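Local atomic coordinates of surface presentation of antigens protein SpaO (Shigella flexneri, PDB entry 4TT9), a protein that is required for surface presentation and secretion of the Ipa invasion antigens and for host-cell invasion, its C-terminal SpoA domain being the part described here. Residues L62-E67 with E78-V84. Residues are numbered along the deposited sequence; the frame is centred on the assembly and turned at random.
Sequences LVGHGE and EISSWMV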
loop_
_atom_site.group_PDB
_atom_site.type_symbol
_atom_site.label_atom_id
_atom_site.label_comp_id
_atom_site.label_asym_id
_atom_site.label_seq_id
_atom_site.Cartn_x
_atom_site.Cartn_y
_atom_site.Cartn_z
ATOM N N LEU B 62 -10.160 -2.576 -7.358
ATOM C CA LEU B 62 -10.462 -1.542 -6.374
ATOM C C LEU B 62 -11.771 -1.841 -5.688
ATOM O O LEU B 62 -12.829 -1.763 -6.307
ATOM C CB LEU B 62 -10.596 -0.183 -7.059
ATOM C CG LEU B 62 -10.631 1.047 -6.141
ATOM C CD1 LEU B 62 -9.267 1.256 -5.511
ATOM C CD2 LEU B 62 -11.087 2.311 -6.855
ATOM N N VAL B 63 -11.717 -2.156 -4.403
ATOM C CA VAL B 63 -12.935 -2.465 -3.679
ATOM C C VAL B 63 -13.241 -1.435 -2.606
ATOM O O VAL B 63 -14.261 -1.531 -1.936
ATOM C CB VAL B 63 -12.845 -3.840 -3.033
ATOM C CG1 VAL B 63 -12.846 -4.909 -4.088
ATOM C CG2 VAL B 63 -11.589 -3.933 -2.217
ATOM N N GLY B 64 -12.362 -0.455 -2.430
ATOM C CA GLY B 64 -12.600 0.565 -1.422
ATOM C C GLY B 64 -11.381 1.381 -1.066
ATOM O O GLY B 64 -10.343 1.271 -1.709
ATOM N N HIS B 65 -11.518 2.204 -0.032
ATOM C CA HIS B 65 -10.459 3.108 0.403
ATOM C C HIS B 65 -10.440 3.184 1.917
ATOM O O HIS B 65 -11.488 3.168 2.554
ATOM C CB HIS B 65 -10.691 4.504 -0.169
ATOM C CG HIS B 65 -10.904 4.521 -1.652
ATOM N ND1 HIS B 65 -9.889 4.797 -2.545
ATOM C CD2 HIS B 65 -12.011 4.301 -2.399
ATOM C CE1 HIS B 65 -10.366 4.748 -3.779
ATOM N NE2 HIS B 65 -11.650 4.446 -3.715
ATOM N N GLY B 66 -9.259 3.261 2.507
ATOM C CA GLY B 66 -9.181 3.304 3.953
ATOM C C GLY B 66 -8.160 4.273 4.520
ATOM O O GLY B 66 -7.383 4.888 3.790
ATOM N N GLU B 67 -8.149 4.395 5.838
ATOM C CA GLU B 67 -7.236 5.306 6.505
ATOM C C GLU B 67 -6.322 4.506 7.414
ATOM O O GLU B 67 -6.782 3.657 8.172
ATOM C CB GLU B 67 -8.031 6.320 7.328
ATOM C CG GLU B 67 -9.290 6.819 6.621
ATOM C CD GLU B 67 -10.349 7.328 7.582
ATOM O OE1 GLU B 67 -9.967 7.852 8.652
ATOM O OE2 GLU B 67 -11.557 7.206 7.265
ATOM N N GLU B 78 -8.702 1.680 8.894
ATOM C CA GLU B 78 -10.119 1.958 9.058
ATOM C C GLU B 78 -10.708 2.183 7.675
ATOM O O GLU B 78 -10.075 2.810 6.826
ATOM C CB GLU B 78 -10.347 3.175 9.950
ATOM C CG GLU B 78 -11.816 3.406 10.317
ATOM C CD GLU B 78 -12.025 4.589 11.243
ATOM O OE1 GLU B 78 -11.076 4.972 11.962
ATOM O OE2 GLU B 78 -13.147 5.134 11.252
ATOM N N ILE B 79 -11.907 1.659 7.445
ATOM C CA ILE B 79 -12.508 1.704 6.117
ATOM C C ILE B 79 -13.433 2.905 5.965
ATOM O O ILE B 79 -14.327 3.134 6.777
ATOM C CB ILE B 79 -13.260 0.397 5.799
ATOM C CG1 ILE B 79 -12.339 -0.797 6.020
ATOM C CG2 ILE B 79 -13.775 0.397 4.366
ATOM C CD1 ILE B 79 -13.066 -2.097 6.031
ATOM N N SER B 80 -13.206 3.670 4.905
ATOM C CA SER B 80 -13.944 4.899 4.689
ATOM C C SER B 80 -14.897 4.751 3.523
ATOM O O SER B 80 -15.874 5.492 3.424
ATOM C CB SER B 80 -12.980 6.058 4.442
ATOM O OG SER B 80 -12.017 5.731 3.455
ATOM N N SER B 81 -14.604 3.797 2.641
ATOM C CA SER B 81 -15.485 3.468 1.525
ATOM C C SER B 81 -15.253 2.031 1.061
ATOM O O SER B 81 -14.128 1.546 1.077
ATOM C CB SER B 81 -15.318 4.462 0.368
ATOM O OG SER B 81 -13.962 4.669 0.025
ATOM N N TRP B 82 -16.327 1.347 0.673
ATOM C CA TRP B 82 -16.240 -0.043 0.240
ATOM C C TRP B 82 -17.204 -0.263 -0.906
ATOM O O TRP B 82 -18.395 -0.026 -0.763
ATOM C CB TRP B 82 -16.588 -0.975 1.387
ATOM C CG TRP B 82 -16.029 -2.339 1.219
ATOM C CD1 TRP B 82 -16.726 -3.486 1.025
ATOM C CD2 TRP B 82 -14.645 -2.704 1.222
ATOM N NE1 TRP B 82 -15.865 -4.548 0.929
ATOM C CE2 TRP B 82 -14.579 -4.092 1.041
ATOM C CE3 TRP B 82 -13.454 -1.987 1.367
ATOM C CZ2 TRP B 82 -13.365 -4.783 0.993
ATOM C CZ3 TRP B 82 -12.254 -2.670 1.325
ATOM C CH2 TRP B 82 -12.216 -4.050 1.142
ATOM N N MET B 83 -16.691 -0.740 -2.032
ATOM C CA MET B 83 -17.398 -0.617 -3.300
ATOM C C MET B 83 -17.938 -1.924 -3.893
ATOM O O MET B 83 -17.996 -2.066 -5.114
ATOM C CB MET B 83 -16.472 0.069 -4.311
ATOM C CG MET B 83 -15.939 1.411 -3.826
ATOM S SD MET B 83 -14.331 1.842 -4.517
ATOM C CE MET B 83 -14.661 1.715 -6.269
ATOM N N VAL B 84 -18.358 -2.862 -3.044
ATOM C CA VAL B 84 -18.854 -4.152 -3.537
ATOM C C VAL B 84 -19.648 -4.922 -2.482
ATOM O O VAL B 84 -19.390 -4.792 -1.287
ATOM C CB VAL B 84 -17.695 -5.039 -4.060
ATOM C CG1 VAL B 84 -16.902 -5.631 -2.902
ATOM C CG2 VAL B 84 -18.225 -6.136 -4.975
#
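A classic beta bulge sets two residues, Ser-80 and Ser-81, against the single residue His-65 in this antiparallel sheet of the SpoA domain. It shifts the register by one residue between the hairpin of strands 61-70 and 75-79 and, past a corner at Ser-80, the pairing of 61-70 with 81-82. The carbonyl of His-65 takes three donors: Ser-80 N at 3.0 Å and Ser-81 N, both in the carbonyl plane, and Ser-80 OG at 2.8 Å from high above it. Ser-80 OG sits between its own backbone N and carbonyl carbon (chi1 50°), which turns the hydroxyl back onto that oxygen and ties down the bulge. Beyond the corner His-65 N binds Ser-81 O, and before it Glu-67 N and O pair with Glu-78 O and N.

On one face of the sheet the imidazole of His-65 lies with its CD2 edge to Ser-81 OG, 3.1 Å away near the ring plane, while Met-83 SD approaches obliquely, 3.8 Å from His-65 NE2. The ring's ND1 is held by Asn-55 of the adjoining strand 54-58. Met-83 bends at its thioether and crosses Leu-62, CE meeting CD2.

The indole of Trp-82 hangs from the opposite face, its side chain running alongside Val-63. Val-63 CB stands over the six-membered ring, 15° off the normal, and its CG2 presses on Trp-82 CH2 at 3.4 Å. Gly-64, the non-hydrogen-bonded partner of Trp-82, brings the backbones to a CA-CA distance of 4.0 Å. Ile-79 and Trp-82 also pack on a second subunit, whose strand pairs with Glu-78 and carries the sheet across the dimer interface. Val-63 O lies over one face of the same indole and accepts a hydrogen bond from Met-83 N at 2.6 Å, the donor standing above the carbonyl plane.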